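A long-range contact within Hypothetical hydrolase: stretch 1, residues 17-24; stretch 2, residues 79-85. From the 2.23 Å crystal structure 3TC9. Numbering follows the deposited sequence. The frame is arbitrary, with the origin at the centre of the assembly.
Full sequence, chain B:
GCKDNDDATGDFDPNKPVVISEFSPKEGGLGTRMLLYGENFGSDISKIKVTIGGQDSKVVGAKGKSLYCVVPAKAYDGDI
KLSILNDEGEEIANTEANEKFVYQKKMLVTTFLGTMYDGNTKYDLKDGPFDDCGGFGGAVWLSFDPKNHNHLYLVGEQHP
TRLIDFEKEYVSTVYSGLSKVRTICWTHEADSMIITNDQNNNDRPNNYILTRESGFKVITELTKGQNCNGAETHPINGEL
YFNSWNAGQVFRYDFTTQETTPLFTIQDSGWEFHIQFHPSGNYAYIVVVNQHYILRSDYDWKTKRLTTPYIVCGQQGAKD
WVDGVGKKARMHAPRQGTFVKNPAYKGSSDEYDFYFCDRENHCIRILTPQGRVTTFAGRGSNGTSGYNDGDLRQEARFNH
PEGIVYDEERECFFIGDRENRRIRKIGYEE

Stretch 1 17-24: PVVISEFS
Stretch 2 (79-85) DIKLSIL

Residues 17-24 and 79-85 meet through side chains alone. The first stretch is a strand from Val19 to Ser24, led in by Pro17 (phi/psi -65/158) and Val18 (-112/128); the second is extended through Ile80 to Leu85. The strand axes approach to 8.4 Å, and their N-to-C directions differ by 139°, so the strands run roughly antiparallel but markedly skewed. Register follows from the CA pairs: Val18 CA lies 8.0 Å from Ile84 CA, and Ile20 CA lies 8.1 Å from Leu82 CA. At that spacing the backbones are too far apart to pair as neighbours in a sheet, and no hydrogen bond crosses between them; the gap is filled by apolar side chains, with 293 Å² buried in total.

Strand alternation selects the contact residues. On the second stretch, phi/psi pairs of -106/121, -118/143, -133/136, -131/140 and -98/134 from Ile80 to Ile84 turn the CA-to-CB bonds of Ile80, Leu82 and Ile84 toward the partner, while those of Lys81 and Ser83 point away. On the first, Val18 and Ile20 (-106/126) point toward and Val19 (-146/156) away. The alternation then slips: Ser21, at -97/-37, departs from extended geometry, and after Glu22 (-168/166) it is Phe23 (-143/155) that points toward the second stretch.

At one end, Val18 (chi1 t, -173°) fits against both Leu82 and Ile84. Its CG1 lies 3.6 Å from Leu82 CD2 and also 3.9 Å from Ile84 CG1, while its CG2 lies 3.8 Å from the same Ile84 CG1. Leu82 is t, t (179°, 154°); Ile84 is m, m (-57°, -57°).

In the middle, Ile20 (m, t; -63°, 157°) extends its delta methyl into the hollow between Leu82 and Ile80. Ile20 CD1 stands 3.8 Å from Leu82 CB and, more loosely, 4.2 Å from Ile80 CG2. Leu82 thereby touches both Val18 and Ile20, tying the first two groups together.

At the other end, Ile80 (m, t; -58°, 155°) presents its CD1 to the aromatic ring of Phe23, whose chi1 is p (63°) and chi2 87°. Ile80 CD1 sits 3.6 Å from the centroid of the Phe23 ring, only 8° off the ring normal, and 3.7 Å from Phe23 CE2. The methyl therefore lies over one ring face almost centrally, a CH-pi contact in which weakly polarised C-H groups meet the pi cloud. Elsewhere the pairings are aliphatic, governed by dispersion and the exclusion of water.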

# COMPACT_ATOMS: atom_id res chain seq x y z
N PRO B 17 -38.39 -27.28 -18.13
CA PRO B 17 -37.55 -26.11 -17.76
C PRO B 17 -36.06 -26.37 -17.78
O PRO B 17 -35.61 -27.50 -17.60
CB PRO B 17 -37.95 -25.81 -16.29
CG PRO B 17 -38.66 -26.99 -15.83
CD PRO B 17 -39.26 -27.69 -17.01
N VAL B 18 -35.29 -25.30 -17.91
CA VAL B 18 -33.84 -25.31 -17.80
C VAL B 18 -33.54 -24.54 -16.55
O VAL B 18 -34.08 -23.45 -16.38
CB VAL B 18 -33.11 -24.74 -19.04
CG1 VAL B 18 -31.60 -24.95 -18.93
CG2 VAL B 18 -33.65 -25.38 -20.31
N VAL B 19 -32.75 -25.10 -15.63
CA VAL B 19 -32.43 -24.39 -14.38
C VAL B 19 -31.03 -24.73 -13.91
O VAL B 19 -30.50 -25.79 -14.26
CB VAL B 19 -33.45 -24.63 -13.21
CG1 VAL B 19 -34.78 -23.92 -13.45
CG2 VAL B 19 -33.67 -26.11 -12.93
N ILE B 20 -30.43 -23.84 -13.12
CA ILE B 20 -29.12 -24.03 -12.49
C ILE B 20 -29.40 -24.28 -11.01
O ILE B 20 -30.15 -23.52 -10.42
CB ILE B 20 -28.13 -22.85 -12.73
CG1 ILE B 20 -27.78 -22.68 -14.23
CG2 ILE B 20 -26.87 -23.02 -11.88
CD1 ILE B 20 -27.29 -21.25 -14.59
N SER B 21 -28.88 -25.40 -10.47
CA SER B 21 -29.05 -25.77 -9.06
C SER B 21 -27.82 -25.34 -8.25
O SER B 21 -27.97 -24.92 -7.11
CB SER B 21 -29.31 -27.27 -8.91
OG SER B 21 -28.24 -28.07 -9.38
N GLU B 22 -26.61 -25.43 -8.83
CA GLU B 22 -25.39 -24.99 -8.17
C GLU B 22 -24.20 -24.92 -9.12
O GLU B 22 -24.25 -25.44 -10.25
CB GLU B 22 -25.03 -25.85 -6.92
CG GLU B 22 -24.63 -27.31 -7.16
CD GLU B 22 -24.42 -28.12 -5.90
OE1 GLU B 22 -25.25 -28.01 -4.97
OE2 GLU B 22 -23.43 -28.89 -5.85
N PHE B 23 -23.14 -24.27 -8.67
CA PHE B 23 -21.91 -24.15 -9.43
C PHE B 23 -20.71 -24.23 -8.49
O PHE B 23 -20.81 -23.89 -7.31
CB PHE B 23 -21.87 -22.86 -10.28
CG PHE B 23 -21.91 -21.56 -9.53
CD1 PHE B 23 -20.74 -20.97 -9.06
CD2 PHE B 23 -23.11 -20.90 -9.30
CE1 PHE B 23 -20.78 -19.78 -8.34
CE2 PHE B 23 -23.15 -19.70 -8.60
CZ PHE B 23 -21.98 -19.15 -8.11
N SER B 24 -19.56 -24.64 -9.03
CA SER B 24 -18.31 -24.72 -8.29
C SER B 24 -17.11 -24.53 -9.24
O SER B 24 -17.20 -24.95 -10.38
CB SER B 24 -18.21 -26.03 -7.52
OG SER B 24 -17.89 -27.13 -8.36
N ASP B 79 -22.23 -12.53 -12.06
CA ASP B 79 -23.62 -12.99 -12.28
C ASP B 79 -23.62 -14.00 -13.43
O ASP B 79 -23.02 -13.74 -14.47
CB ASP B 79 -24.62 -11.83 -12.51
CG ASP B 79 -24.40 -10.97 -13.75
OD1 ASP B 79 -23.37 -10.24 -13.79
OD2 ASP B 79 -25.28 -10.99 -14.65
N ILE B 80 -24.21 -15.18 -13.21
CA ILE B 80 -24.23 -16.29 -14.17
C ILE B 80 -25.61 -16.46 -14.83
O ILE B 80 -26.60 -16.75 -14.14
CB ILE B 80 -23.77 -17.63 -13.51
CG1 ILE B 80 -22.35 -17.50 -12.93
CG2 ILE B 80 -23.86 -18.81 -14.50
CD1 ILE B 80 -22.08 -18.41 -11.88
N LYS B 81 -25.63 -16.35 -16.17
CA LYS B 81 -26.81 -16.56 -17.01
C LYS B 81 -26.56 -17.72 -17.94
O LYS B 81 -25.42 -17.91 -18.37
CB LYS B 81 -27.16 -15.29 -17.81
CG LYS B 81 -27.53 -14.08 -16.95
CD LYS B 81 -27.98 -12.94 -17.84
CE LYS B 81 -28.24 -11.66 -17.07
NZ LYS B 81 -29.44 -11.75 -16.19
N LEU B 82 -27.58 -18.52 -18.22
CA LEU B 82 -27.50 -19.65 -19.14
C LEU B 82 -28.72 -19.62 -20.10
O LEU B 82 -29.85 -19.41 -19.66
CB LEU B 82 -27.43 -21.00 -18.40
CG LEU B 82 -27.37 -22.29 -19.25
CD1 LEU B 82 -26.70 -23.38 -18.49
CD2 LEU B 82 -28.76 -22.78 -19.63
N SER B 83 -28.46 -19.84 -21.38
CA SER B 83 -29.49 -19.92 -22.41
C SER B 83 -29.27 -21.14 -23.24
O SER B 83 -28.12 -21.48 -23.55
CB SER B 83 -29.45 -18.69 -23.32
OG SER B 83 -30.01 -17.54 -22.71
N ILE B 84 -30.36 -21.80 -23.58
CA ILE B 84 -30.37 -22.91 -24.55
C ILE B 84 -30.81 -22.25 -25.87
O ILE B 84 -31.72 -21.40 -25.90
CB ILE B 84 -31.24 -24.14 -24.13
CG1 ILE B 84 -30.81 -24.73 -22.76
CG2 ILE B 84 -31.26 -25.23 -25.22
CD1 ILE B 84 -29.34 -25.18 -22.56
N LEU B 85 -30.10 -22.56 -26.93
CA LEU B 85 -30.35 -21.97 -28.26
C LEU B 85 -30.92 -22.98 -29.23
O LEU B 85 -30.84 -24.18 -29.00
CB LEU B 85 -29.03 -21.42 -28.84
CG LEU B 85 -28.11 -20.64 -27.90
CD1 LEU B 85 -26.77 -20.46 -28.52
CD2 LEU B 85 -28.71 -19.27 -27.56